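SUMO-1 cysteine protease S273R (African swine fever virus pig/Kenya/KEN-50/1950, PDB 6LJ9) probably cleaves the viral polyproteins pp220 and pp62 into core-shell proteins as a cysteine protease, and blunts host innate immune responses. Local coordinates at residues B[23-28]-B[46-51]; B[88-93]-B[110-115]; B[128-133]-B[209-214]; B[182-187]-B[247-252]. All coordinates share one frame; numbering follows the deposited sequence.

Contact 1 belongs to the helical N-terminal part; contacts 2, 3 and 4 lie in or against the body built round the five-stranded mixed sheet. Centres of contacts 1 and 4, on opposite sides of the chain's centre, are about 36 Å apart, and those of contacts 1 and 3 about 42 Å. Contact 2 touches neither contact 3 nor contact 4, its nearest atoms about 7 and 10 Å away. Contact 4 lies nearest the probable active site: its strand segment includes Asn187, and the side chain of Phe186 is about 8 Å from that of Cys232, the probable nucleophile. Contacts 3 and 4 alternate along the chain, come within about 5 Å (nearest atoms) and both touch the second subunit.

Contact 1. Residues B[23-28]-B[46-51]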
loop_
_atom_site.group_PDB
_atom_site.type_symbol
_atom_site.label_atom_id
_atom_site.label_comp_id
_atom_site.label_asym_id
_atom_site.label_seq_id
_atom_site.Cartn_x
_atom_site.Cartn_y
_atom_site.Cartn_z
ATOM N N SER B 23 -0.516 13.992 -20.092
ATOM C CA SER B 23 0.223 15.226 -19.875
ATOM C C SER B 23 0.580 15.337 -18.399
ATOM O O SER B 23 -0.272 15.118 -17.531
ATOM C CB SER B 23 -0.593 16.441 -20.322
ATOM O OG SER B 23 0.091 17.649 -20.039
ATOM N N CYS B 24 1.841 15.667 -18.117
ATOM C CA CYS B 24 2.270 15.823 -16.733
ATOM C C CYS B 24 1.894 17.179 -16.153
ATOM O O CYS B 24 1.898 17.336 -14.927
ATOM C CB CYS B 24 3.785 15.635 -16.610
ATOM S SG CYS B 24 4.523 14.348 -17.644
ATOM N N LEU B 25 1.569 18.155 -16.995
ATOM C CA LEU B 25 1.351 19.519 -16.535
ATOM C C LEU B 25 -0.053 19.694 -15.970
ATOM O O LEU B 25 -0.996 18.996 -16.354
ATOM C CB LEU B 25 1.570 20.510 -17.679
ATOM C CG LEU B 25 2.974 20.545 -18.285
ATOM C CD1 LEU B 25 2.993 21.369 -19.564
ATOM C CD2 LEU B 25 3.972 21.095 -17.281
ATOM N N SER B 26 -0.183 20.644 -15.047
ATOM C CA SER B 26 -1.496 21.017 -14.543
ATOM C C SER B 26 -2.336 21.605 -15.670
ATOM O O SER B 26 -1.814 22.179 -16.630
ATOM C CB SER B 26 -1.367 22.024 -13.399
ATOM O OG SER B 26 -0.557 21.511 -12.355
ATOM N N LYS B 27 -3.657 21.454 -15.547
ATOM C CA LYS B 27 -4.556 21.932 -16.591
ATOM C C LYS B 27 -4.542 23.449 -16.726
ATOM O O LYS B 27 -4.878 23.965 -17.796
ATOM C CB LYS B 27 -5.975 21.427 -16.330
ATOM C CG LYS B 27 -6.124 19.931 -16.568
ATOM C CD LYS B 27 -7.553 19.458 -16.382
ATOM C CE LYS B 27 -7.704 18.016 -16.842
ATOM N NZ LYS B 27 -6.706 17.120 -16.195
ATOM N N LYS B 28 -4.158 24.173 -15.674
ATOM C CA LYS B 28 -3.929 25.606 -15.818
ATOM C C LYS B 28 -2.654 25.873 -16.609
ATOM O O LYS B 28 -2.641 26.705 -17.523
ATOM C CB LYS B 28 -3.854 26.275 -14.445
ATOM C CG LYS B 28 -3.419 27.732 -14.501
ATOM C CD LYS B 28 -3.087 28.274 -13.119
ATOM C CE LYS B 28 -2.578 29.705 -13.201
ATOM N NZ LYS B 28 -2.172 30.234 -11.870
ATOM N N ASP B 46 11.553 18.075 -26.946
ATOM C CA ASP B 46 10.671 16.963 -27.283
ATOM C C ASP B 46 10.048 16.385 -26.018
ATOM O O ASP B 46 9.881 15.169 -25.885
ATOM C CB ASP B 46 11.405 15.881 -28.077
ATOM C CG ASP B 46 12.513 15.217 -27.284
ATOM O OD1 ASP B 46 12.892 15.750 -26.223
ATOM O OD2 ASP B 46 13.001 14.151 -27.722
ATOM N N SER B 47 9.709 17.254 -25.069
ATOM C CA SER B 47 9.090 16.847 -23.816
ATOM C C SER B 47 8.578 18.093 -23.114
ATOM O O SER B 47 9.076 19.201 -23.335
ATOM C CB SER B 47 10.070 16.088 -22.913
ATOM O OG SER B 47 11.121 16.931 -22.476
ATOM N N GLU B 48 7.572 17.896 -22.258
ATOM C CA GLU B 48 7.018 19.014 -21.503
ATOM C C GLU B 48 8.015 19.561 -20.492
ATOM O O GLU B 48 8.032 20.769 -20.230
ATOM C CB GLU B 48 5.729 18.586 -20.804
ATOM C CG GLU B 48 4.615 18.183 -21.755
ATOM C CD GLU B 48 3.369 17.721 -21.028
ATOM O OE1 GLU B 48 3.493 17.236 -19.883
ATOM O OE2 GLU B 48 2.267 17.847 -21.598
ATOM N N SER B 49 8.853 18.693 -19.917
ATOM C CA SER B 49 9.861 19.155 -18.970
ATOM C C SER B 49 10.910 20.028 -19.648
ATOM O O SER B 49 11.415 20.975 -19.036
ATOM C CB SER B 49 10.525 17.963 -18.280
ATOM O OG SER B 49 11.154 17.109 -19.221
ATOM N N CYS B 50 11.249 19.727 -20.904
ATOM C CA CYS B 50 12.172 20.584 -21.640
ATOM C C CYS B 50 11.539 21.929 -21.973
ATOM O O CYS B 50 12.246 22.940 -22.064
ATOM C CB CYS B 50 12.634 19.888 -22.919
ATOM S SG CYS B 50 13.531 18.345 -22.657
ATOM N N VAL B 51 10.218 21.961 -22.157
ATOM C CA VAL B 51 9.541 23.211 -22.489
ATOM C C VAL B 51 9.562 24.162 -21.300
ATOM O O VAL B 51 9.984 25.318 -21.415
ATOM C CB VAL B 51 8.103 22.936 -22.961
ATOM C CG1 VAL B 51 7.344 24.243 -23.129
ATOM C CG2 VAL B 51 8.111 22.153 -24.262
#
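The carboxylate of Glu48 reaches across to the loop at Ser23 and Cys24 and is held there by two hydrogen bonds, one to each oxygen. Ser23 OG donates to Glu48 OE2 at 2.7 Å, and the backbone Cys24 N donates to Glu48 OE1 at 2.9 Å with an N-H...O angle of 143°. Both oxygens accept through their syn lone pairs, so the two donors enter the mouth of the carboxylate and resist its rotation about the CG-CD bond. Ser23 OG stands anti to its own backbone nitrogen (chi1 177°), which turns the hydroxyl to Glu48, and a weak bond from Leu25 N also reaches this oxygen. Leu25 covers the stem of the acid: the two side chains run past each other in opposite directions, with Leu25 CD1 3.9 Å from Glu48 CD and Leu25 CG 3.7 Å from Glu48 OE1. The Glu48 chain is extended beyond CG, which carries its charge clear of its own helix. Farther out, Cys24 is tied to Cys14 by a disulfide, its carbonyl accepts from Arg75, and Leu37 packs on Leu25. Glu48 is the first residue of helix 48-51, directly after the N-cap Ser47. The arrangement is a carboxylate from a helix's first turn clasping a disulfide-anchored loop, within the helical N-terminal part of the protein.

Contact 2. Residues B[88-93]-B[110-115]; sequences LTNFNI and CPFSMM
A helix N-terminus closed by a capping box meets a type I beta turn here: helix 90-103 begins behind Thr89, and the turn Phe112-Met115 follows edge strand 107-109 of the mixed sheet. The contact is made by Asn90 and Phe91 of the helix's first turn with Phe112 and Met115, the first and last residues of the beta turn. Asn90 lies against the far end of the Phe112 ring, its ND2 3.4 Å from Phe112 CZ and its CB 3.7 Å from Phe112 CE2. The amide plane is tilted 37° from the ring plane, and the two groups meet at a slant without a hydrogen bond. A chi1 of -171° stretches the Phe112 side chain out from the turn until its ring meets the helix. Phe91 approaches the same end of that ring: the planes are 27° from parallel but slid well apart, with centroids 5.2 Å from each other, so little of either ring covers the other. Phe91 starts out pointing away from the turn, and only its ring comes back to meet Phe112. In the capping box, Thr89 N donates to Asn92 OD1 in its carbonyl plane, while the return bond from Asn92 N to Thr89 OG1 is weak. Behind the turn, the disulfide of Cys110 with Cys155 fastens the start of the loop to the neighbouring strand 152-158. Met115, though poorly ordered, completes the contact: its chain bends at the last torsion, and its CE lies 3.7 Å from Asn90 O.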
loop_
_atom_site.group_PDB
_atom_site.type_symbol
_atom_site.label_atom_id
_atom_site.label_comp_id
_atom_site.label_asym_id
_atom_site.label_seq_id
_atom_site.Cartn_x
_atom_site.Cartn_y
_atom_site.Cartn_z
ATOM N N LEU B 88 25.083 8.300 -10.950
ATOM C CA LEU B 88 24.072 8.911 -10.101
ATOM C C LEU B 88 24.720 9.619 -8.919
ATOM O O LEU B 88 25.700 9.135 -8.345
ATOM C CB LEU B 88 23.091 7.848 -9.601
ATOM C CG LEU B 88 21.759 7.729 -10.340
ATOM C CD1 LEU B 88 21.966 7.661 -11.845
ATOM C CD2 LEU B 88 20.989 6.512 -9.853
ATOM N N THR B 89 24.167 10.771 -8.562
ATOM C CA THR B 89 24.602 11.517 -7.392
ATOM C C THR B 89 23.645 11.264 -6.231
ATOM O O THR B 89 22.598 10.631 -6.378
ATOM C CB THR B 89 24.687 13.016 -7.704
ATOM O OG1 THR B 89 23.379 13.519 -8.004
ATOM C CG2 THR B 89 25.601 13.260 -8.896
ATOM N N ASN B 90 24.030 11.766 -5.054
ATOM C CA ASN B 90 23.158 11.652 -3.890
ATOM C C ASN B 90 21.864 12.429 -4.081
ATOM O O ASN B 90 20.838 12.082 -3.486
ATOM C CB ASN B 90 23.889 12.135 -2.636
ATOM C CG ASN B 90 24.800 13.318 -2.909
ATOM O OD1 ASN B 90 24.784 13.891 -3.999
ATOM N ND2 ASN B 90 25.602 13.688 -1.917
ATOM N N PHE B 91 21.889 13.479 -4.905
ATOM C CA PHE B 91 20.672 14.243 -5.157
ATOM C C PHE B 91 19.715 13.477 -6.061
ATOM O O PHE B 91 18.497 13.514 -5.855
ATOM C CB PHE B 91 21.018 15.600 -5.768
ATOM C CG PHE B 91 21.937 16.432 -4.922
ATOM C CD1 PHE B 91 21.474 17.039 -3.766
ATOM C CD2 PHE B 91 23.261 16.612 -5.284
ATOM C CE1 PHE B 91 22.316 17.807 -2.984
ATOM C CE2 PHE B 91 24.109 17.379 -4.507
ATOM C CZ PHE B 91 23.636 17.977 -3.356
ATOM N N ASN B 92 20.247 12.780 -7.069
ATOM C CA ASN B 92 19.393 11.987 -7.949
ATOM C C ASN B 92 18.687 10.882 -7.177
ATOM O O ASN B 92 17.523 10.564 -7.452
ATOM C CB ASN B 92 20.218 11.391 -9.090
ATOM C CG ASN B 92 21.058 12.428 -9.809
ATOM O OD1 ASN B 92 22.282 12.315 -9.868
ATOM N ND2 ASN B 92 20.404 13.442 -10.359
ATOM N N ILE B 93 19.374 10.288 -6.202
ATOM C CA ILE B 93 18.803 9.179 -5.448
ATOM C C ILE B 93 17.844 9.683 -4.377
ATOM O O ILE B 93 16.776 9.101 -4.162
ATOM C CB ILE B 93 19.932 8.323 -4.849
ATOM C CG1 ILE B 93 20.792 7.732 -5.967
ATOM C CG2 ILE B 93 19.361 7.229 -3.962
ATOM C CD1 ILE B 93 22.044 7.042 -5.480
ATOM N N CYS B 110 15.106 6.913 3.509
ATOM C CA CYS B 110 16.096 7.391 4.461
ATOM C C CYS B 110 16.475 8.836 4.137
ATOM O O CYS B 110 16.492 9.223 2.964
ATOM C CB CYS B 110 17.337 6.497 4.430
ATOM S SG CYS B 110 18.182 6.448 2.842
ATOM N N PRO B 111 16.768 9.669 5.149
ATOM C CA PRO B 111 17.098 11.075 4.869
ATOM C C PRO B 111 18.410 11.247 4.118
ATOM O O PRO B 111 19.113 10.274 3.829
ATOM C CB PRO B 111 17.167 11.708 6.266
ATOM C CG PRO B 111 16.370 10.814 7.137
ATOM C CD PRO B 111 16.575 9.426 6.588
ATOM N N PHE B 112 18.750 12.501 3.806
ATOM C CA PHE B 112 19.932 12.769 2.994
ATOM C C PHE B 112 21.217 12.601 3.796
ATOM O O PHE B 112 22.238 12.175 3.244
ATOM C CB PHE B 112 19.849 14.179 2.404
ATOM C CG PHE B 112 20.912 14.485 1.380
ATOM C CD1 PHE B 112 22.140 15.000 1.765
ATOM C CD2 PHE B 112 20.672 14.278 0.031
ATOM C CE1 PHE B 112 23.115 15.286 0.825
ATOM C CE2 PHE B 112 21.643 14.562 -0.914
ATOM C CZ PHE B 112 22.866 15.067 -0.515
ATOM N N SER B 113 21.189 12.922 5.091
ATOM C CA SER B 113 22.410 12.865 5.892
ATOM C C SER B 113 22.807 11.424 6.193
ATOM O O SER B 113 23.983 11.058 6.080
ATOM C CB SER B 113 22.222 13.654 7.187
ATOM O OG SER B 113 23.429 13.712 7.927
ATOM N N MET B 114 21.840 10.592 6.577
ATOM C CA MET B 114 22.118 9.196 6.889
ATOM C C MET B 114 22.080 8.333 5.635
ATOM O O MET B 114 21.728 7.150 5.702
ATOM C CB MET B 114 21.121 8.654 7.914
ATOM C CG MET B 114 21.247 9.243 9.303
ATOM S SD MET B 114 20.329 8.261 10.504
ATOM C CE MET B 114 18.781 8.039 9.631
ATOM N N MET B 115 22.443 8.907 4.491
ATOM C CA MET B 115 22.339 8.185 3.227
ATOM C C MET B 115 23.610 7.398 2.914
ATOM O O MET B 115 23.571 6.170 2.800
ATOM C CB MET B 115 22.016 9.159 2.089
ATOM C CG MET B 115 21.624 8.465 0.799
ATOM S SD MET B 115 21.643 9.569 -0.619
ATOM C CE MET B 115 20.510 10.821 -0.044
#

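Contact 3. Residues B[128-133]-B[209-214]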
loop_
_atom_site.group_PDB
_atom_site.type_symbol
_atom_site.label_atom_id
_atom_site.label_comp_id
_atom_site.label_asym_id
_atom_site.label_seq_id
_atom_site.Cartn_x
_atom_site.Cartn_y
_atom_site.Cartn_z
ATOM N N ASP B 128 15.265 4.669 14.201
ATOM C CA ASP B 128 14.844 3.541 15.026
ATOM C C ASP B 128 13.787 2.781 14.239
ATOM O O ASP B 128 12.675 3.284 14.039
ATOM C CB ASP B 128 14.311 4.018 16.377
ATOM C CG ASP B 128 14.148 2.887 17.382
ATOM O OD1 ASP B 128 13.892 1.739 16.964
ATOM O OD2 ASP B 128 14.273 3.151 18.597
HETATM N N MSE B 129 14.134 1.578 13.790
HETATM C CA MSE B 129 13.274 0.805 12.897
HETATM C C MSE B 129 11.930 0.474 13.539
HETATM O O MSE B 129 10.922 0.336 12.846
HETATM C CB MSE B 129 13.978 -0.480 12.459
HETATM C CG MSE B 129 13.536 -0.988 11.096
HETATM SE SE MSE B 129 13.758 0.359 9.702
HETATM C CE MSE B 129 15.670 0.689 9.902
ATOM N N VAL B 130 11.920 0.347 14.868
ATOM C CA VAL B 130 10.661 0.151 15.580
ATOM C C VAL B 130 9.810 1.411 15.508
ATOM O O VAL B 130 8.600 1.347 15.256
ATOM C CB VAL B 130 10.926 -0.270 17.036
ATOM C CG1 VAL B 130 9.618 -0.345 17.811
ATOM C CG2 VAL B 130 11.646 -1.604 17.074
ATOM N N LYS B 131 10.422 2.577 15.731
ATOM C CA LYS B 131 9.686 3.829 15.594
ATOM C C LYS B 131 9.267 4.066 14.147
ATOM O O LYS B 131 8.245 4.714 13.894
ATOM C CB LYS B 131 10.527 5.000 16.108
ATOM C CG LYS B 131 10.979 4.870 17.558
ATOM C CD LYS B 131 11.889 6.024 17.961
ATOM C CE LYS B 131 11.104 7.229 18.448
ATOM N NZ LYS B 131 10.601 7.020 19.834
ATOM N N VAL B 132 10.039 3.548 13.189
ATOM C CA VAL B 132 9.630 3.605 11.787
ATOM C C VAL B 132 8.360 2.794 11.578
ATOM O O VAL B 132 7.413 3.240 10.920
ATOM C CB VAL B 132 10.768 3.112 10.874
ATOM C CG1 VAL B 132 10.273 2.945 9.445
ATOM C CG2 VAL B 132 11.933 4.076 10.919
ATOM N N TYR B 133 8.319 1.586 12.147
ATOM C CA TYR B 133 7.147 0.733 12.000
ATOM C C TYR B 133 5.935 1.329 12.707
ATOM O O TYR B 133 4.807 1.227 12.211
ATOM C CB TYR B 133 7.455 -0.664 12.538
ATOM C CG TYR B 133 6.382 -1.689 12.259
ATOM C CD1 TYR B 133 6.391 -2.430 11.084
ATOM C CD2 TYR B 133 5.362 -1.921 13.172
ATOM C CE1 TYR B 133 5.412 -3.370 10.826
ATOM C CE2 TYR B 133 4.381 -2.857 12.923
ATOM C CZ TYR B 133 4.409 -3.579 11.750
ATOM O OH TYR B 133 3.428 -4.511 11.508
ATOM N N LEU B 209 13.380 -7.536 16.531
ATOM C CA LEU B 209 13.051 -8.715 17.324
ATOM C C LEU B 209 12.242 -8.379 18.569
ATOM O O LEU B 209 11.755 -9.300 19.235
ATOM C CB LEU B 209 14.326 -9.458 17.724
ATOM C CG LEU B 209 14.904 -10.430 16.693
ATOM C CD1 LEU B 209 16.223 -11.007 17.181
ATOM C CD2 LEU B 209 13.909 -11.541 16.394
ATOM N N LYS B 210 12.095 -7.093 18.901
ATOM C CA LYS B 210 11.267 -6.682 20.029
ATOM C C LYS B 210 9.787 -6.600 19.669
ATOM O O LYS B 210 8.942 -6.669 20.567
ATOM C CB LYS B 210 11.743 -5.328 20.569
ATOM C CG LYS B 210 13.178 -5.317 21.097
ATOM C CD LYS B 210 13.539 -3.948 21.654
ATOM C CE LYS B 210 13.494 -2.885 20.555
ATOM N NZ LYS B 210 13.541 -1.501 21.080
ATOM N N ILE B 211 9.455 -6.458 18.386
ATOM C CA ILE B 211 8.069 -6.368 17.940
ATOM C C ILE B 211 7.695 -7.465 16.957
ATOM O O ILE B 211 6.537 -7.526 16.531
ATOM C CB ILE B 211 7.761 -4.984 17.331
ATOM C CG1 ILE B 211 8.566 -4.776 16.049
ATOM C CG2 ILE B 211 8.063 -3.878 18.330
ATOM C CD1 ILE B 211 8.241 -3.482 15.338
ATOM N N HIS B 212 8.634 -8.331 16.577
ATOM C CA HIS B 212 8.336 -9.439 15.681
ATOM C C HIS B 212 9.209 -10.627 16.055
ATOM O O HIS B 212 10.251 -10.480 16.697
ATOM C CB HIS B 212 8.550 -9.059 14.209
ATOM C CG HIS B 212 7.918 -10.013 13.242
ATOM N ND1 HIS B 212 6.569 -10.294 13.248
ATOM C CD2 HIS B 212 8.450 -10.749 12.237
ATOM C CE1 HIS B 212 6.297 -11.161 12.289
ATOM N NE2 HIS B 212 7.421 -11.453 11.661
ATOM N N HIS B 213 8.771 -11.812 15.633
ATOM C CA HIS B 213 9.401 -13.055 16.051
ATOM C C HIS B 213 10.408 -13.603 15.048
ATOM O O HIS B 213 11.300 -14.360 15.445
ATOM C CB HIS B 213 8.326 -14.115 16.321
ATOM C CG HIS B 213 7.350 -14.290 15.199
ATOM N ND1 HIS B 213 7.673 -14.940 14.027
ATOM C CD2 HIS B 213 6.059 -13.902 15.071
ATOM C CE1 HIS B 213 6.623 -14.945 13.226
ATOM N NE2 HIS B 213 5.631 -14.322 13.834
ATOM N N THR B 214 10.300 -13.240 13.770
ATOM C CA THR B 214 11.182 -13.765 12.731
ATOM C C THR B 214 11.799 -12.601 11.969
ATOM O O THR B 214 11.110 -11.926 11.197
ATOM C CB THR B 214 10.425 -14.692 11.781
ATOM O OG1 THR B 214 9.672 -15.643 12.542
ATOM C CG2 THR B 214 11.399 -15.433 10.878
#
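Apolar contacts join Val130 and Tyr133, one turn apart on helix 129-134, to Ile211. Val130 CG1 meets Ile211 CG2 at 3.9 Å, the two side chains passing in opposite directions. The other branch of the isoleucine reaches Tyr133, where Ile211 CD1 sits 3.9 Å from ring atom CD2 and 4.0 Å from Tyr133 CB, at the root of the ring and well away from the hydroxyl. In Ile211, chi1 near 65° puts CG1, between the backbone nitrogen and carbonyl carbon, on the Tyr133 side and leaves CG2 facing Val130. Lys210 adds its aliphatic part, crossing Val130 at about a right angle with CE 4.1 Å from Val130 CG2. The contact thus sets a short helix against the loop that leads from helix 195-208 into edge strand 215-220 of the mixed sheet. Among polar interactions, Asp128 caps the helix: its OD1 accepts from Val130 N at 3.2 Å, on the anti side and 29° out of the carboxylate plane. Lys210 NZ stands 5.2 Å from Asp128 OD1, opposite charges near each other but not in contact. Trp181 stacks on His212 of the loop and also meets the Tyr133 ring, while Asn246 of the second subunit packs on Tyr133.

Contact 4. Residues B[182-187]-B[247-252]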
loop_
_atom_site.group_PDB
_atom_site.type_symbol
_atom_site.label_atom_id
_atom_site.label_comp_id
_atom_site.label_asym_id
_atom_site.label_seq_id
_atom_site.Cartn_x
_atom_site.Cartn_y
_atom_site.Cartn_z
ATOM N N SER B 182 12.878 -9.197 6.848
ATOM C CA SER B 182 14.223 -9.371 6.324
ATOM C C SER B 182 14.920 -8.025 6.207
ATOM O O SER B 182 14.318 -7.033 5.785
ATOM C CB SER B 182 14.201 -10.066 4.957
ATOM O OG SER B 182 13.410 -9.343 4.030
ATOM N N ILE B 183 16.192 -8.004 6.593
ATOM C CA ILE B 183 17.078 -6.867 6.385
ATOM C C ILE B 183 18.024 -7.250 5.257
ATOM O O ILE B 183 18.799 -8.205 5.386
ATOM C CB ILE B 183 17.843 -6.505 7.666
ATOM C CG1 ILE B 183 16.859 -6.237 8.808
ATOM C CG2 ILE B 183 18.731 -5.296 7.435
ATOM C CD1 ILE B 183 17.487 -6.296 10.180
ATOM N N GLU B 184 17.952 -6.522 4.147
ATOM C CA GLU B 184 18.579 -6.939 2.901
ATOM C C GLU B 184 19.659 -5.951 2.483
ATOM O O GLU B 184 19.470 -4.734 2.565
ATOM C CB GLU B 184 17.530 -7.075 1.794
ATOM C CG GLU B 184 16.326 -7.912 2.201
ATOM C CD GLU B 184 15.162 -7.765 1.243
ATOM O OE1 GLU B 184 15.365 -7.227 0.136
ATOM O OE2 GLU B 184 14.041 -8.183 1.602
ATOM N N TYR B 185 20.790 -6.493 2.036
ATOM C CA TYR B 185 21.889 -5.718 1.472
ATOM C C TYR B 185 22.158 -6.238 0.069
ATOM O O TYR B 185 22.534 -7.403 -0.101
ATOM C CB TYR B 185 23.145 -5.824 2.343
ATOM C CG TYR B 185 24.389 -5.211 1.731
ATOM C CD1 TYR B 185 25.229 -5.962 0.915
ATOM C CD2 TYR B 185 24.730 -3.888 1.975
ATOM C CE1 TYR B 185 26.365 -5.412 0.357
ATOM C CE2 TYR B 185 25.868 -3.328 1.419
ATOM C CZ TYR B 185 26.681 -4.096 0.609
ATOM O OH TYR B 185 27.817 -3.556 0.049
ATOM N N PHE B 186 21.966 -5.383 -0.931
ATOM C CA PHE B 186 22.147 -5.757 -2.328
ATOM C C PHE B 186 23.357 -5.030 -2.897
ATOM O O PHE B 186 23.409 -3.796 -2.882
ATOM C CB PHE B 186 20.898 -5.443 -3.150
ATOM C CG PHE B 186 21.076 -5.662 -4.624
ATOM C CD1 PHE B 186 21.218 -6.943 -5.134
ATOM C CD2 PHE B 186 21.105 -4.591 -5.500
ATOM C CE1 PHE B 186 21.386 -7.149 -6.491
ATOM C CE2 PHE B 186 21.270 -4.790 -6.857
ATOM C CZ PHE B 186 21.411 -6.071 -7.354
ATOM N N ASN B 187 24.326 -5.799 -3.393
ATOM C CA ASN B 187 25.495 -5.273 -4.091
ATOM C C ASN B 187 25.494 -5.875 -5.491
ATOM O O ASN B 187 25.647 -7.091 -5.646
ATOM C CB ASN B 187 26.787 -5.609 -3.344
ATOM C CG ASN B 187 27.996 -4.857 -3.885
ATOM O OD1 ASN B 187 28.104 -4.600 -5.085
ATOM N ND2 ASN B 187 28.915 -4.502 -2.993
ATOM N N VAL B 247 8.745 -8.037 -5.790
ATOM C CA VAL B 247 9.658 -8.995 -6.404
ATOM C C VAL B 247 10.559 -9.539 -5.303
ATOM O O VAL B 247 11.268 -8.777 -4.636
ATOM C CB VAL B 247 10.480 -8.350 -7.530
ATOM C CG1 VAL B 247 11.516 -9.333 -8.065
ATOM C CG2 VAL B 247 9.567 -7.875 -8.650
ATOM N N SER B 248 10.524 -10.854 -5.100
ATOM C CA SER B 248 11.276 -11.462 -4.011
ATOM C C SER B 248 12.775 -11.261 -4.204
ATOM O O SER B 248 13.272 -11.157 -5.329
ATOM C CB SER B 248 10.957 -12.955 -3.911
ATOM O OG SER B 248 11.707 -13.569 -2.876
ATOM N N TYR B 249 13.499 -11.196 -3.083
ATOM C CA TYR B 249 14.952 -11.076 -3.142
ATOM C C TYR B 249 15.602 -12.306 -3.759
ATOM O O TYR B 249 16.729 -12.213 -4.258
ATOM C CB TYR B 249 15.525 -10.825 -1.742
ATOM C CG TYR B 249 15.154 -11.871 -0.706
ATOM C CD1 TYR B 249 15.721 -13.141 -0.731
ATOM C CD2 TYR B 249 14.255 -11.579 0.308
ATOM C CE1 TYR B 249 15.391 -14.092 0.213
ATOM C CE2 TYR B 249 13.919 -12.525 1.259
ATOM C CZ TYR B 249 14.490 -13.778 1.206
ATOM O OH TYR B 249 14.156 -14.720 2.152
ATOM N N THR B 250 14.917 -13.453 -3.725
ATOM C CA THR B 250 15.445 -14.671 -4.330
ATOM C C THR B 250 15.654 -14.528 -5.831
ATOM O O THR B 250 16.486 -15.246 -6.395
ATOM C CB THR B 250 14.504 -15.849 -4.058
ATOM O OG1 THR B 250 13.306 -15.690 -4.830
ATOM C CG2 THR B 250 14.137 -15.921 -2.578
ATOM N N HIS B 251 14.911 -13.634 -6.490
ATOM C CA HIS B 251 15.140 -13.384 -7.912
ATOM C C HIS B 251 16.504 -12.750 -8.139
ATOM O O HIS B 251 17.207 -13.096 -9.097
ATOM C CB HIS B 251 14.037 -12.488 -8.480
ATOM C CG HIS B 251 13.984 -12.462 -9.978
ATOM N ND1 HIS B 251 13.005 -13.114 -10.697
ATOM C CD2 HIS B 251 14.780 -11.857 -10.890
ATOM C CE1 HIS B 251 13.203 -12.915 -11.988
ATOM N NE2 HIS B 251 14.275 -12.157 -12.132
ATOM N N PHE B 252 16.896 -11.815 -7.271
ATOM C CA PHE B 252 18.215 -11.201 -7.353
ATOM C C PHE B 252 19.323 -12.144 -6.907
ATOM O O PHE B 252 20.501 -11.828 -7.108
ATOM C CB PHE B 252 18.256 -9.927 -6.506
ATOM C CG PHE B 252 17.319 -8.848 -6.978
ATOM C CD1 PHE B 252 15.970 -8.896 -6.666
ATOM C CD2 PHE B 252 17.792 -7.779 -7.721
ATOM C CE1 PHE B 252 15.109 -7.904 -7.094
ATOM C CE2 PHE B 252 16.935 -6.781 -8.149
ATOM C CZ PHE B 252 15.591 -6.845 -7.836
#
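Phe252 turns the edge of its ring to the face of Phe186 in a T-shaped pair, with planes at 73° and centroids 5.4 Å apart. The closest atoms are Phe252 CD2 and Phe186 CE1, 3.9 Å from each other. With chi1 at 174° the Phe186 ring swings away from its own nitrogen and out to the helix. Tyr239 stacks on Phe186 and meets Phe252 edge-to-face, making an aromatic cluster of three. Two residues earlier on the strand, Glu184 and Tyr249 cross at about a right angle: the carboxylate plane is 69° from the ring plane, and Glu184 OE2 lies 3.6 Å from Tyr249 CD2. The buried acid is gripped from outside the pair by a salt bridge to Arg243 and a hydrogen bond from Tyr239, which probably stabilise its charge. Ser182 OG, 4.3 Å from Tyr249 CE2, bonds to Asp179 of the second subunit. Next along the chain from Phe186, Asn187, probably part of the active site, bonds through OD1 to His168 NE2. In this helix-on-sheet packing of the Ulp1-type catalytic domain, every second residue of strand 181-186 (Ser182, Glu184, Phe186) points to helix 249-254; strands 169-175 and 215-220 flank the strand, and helix 232-244 supplies Tyr239 and Arg243.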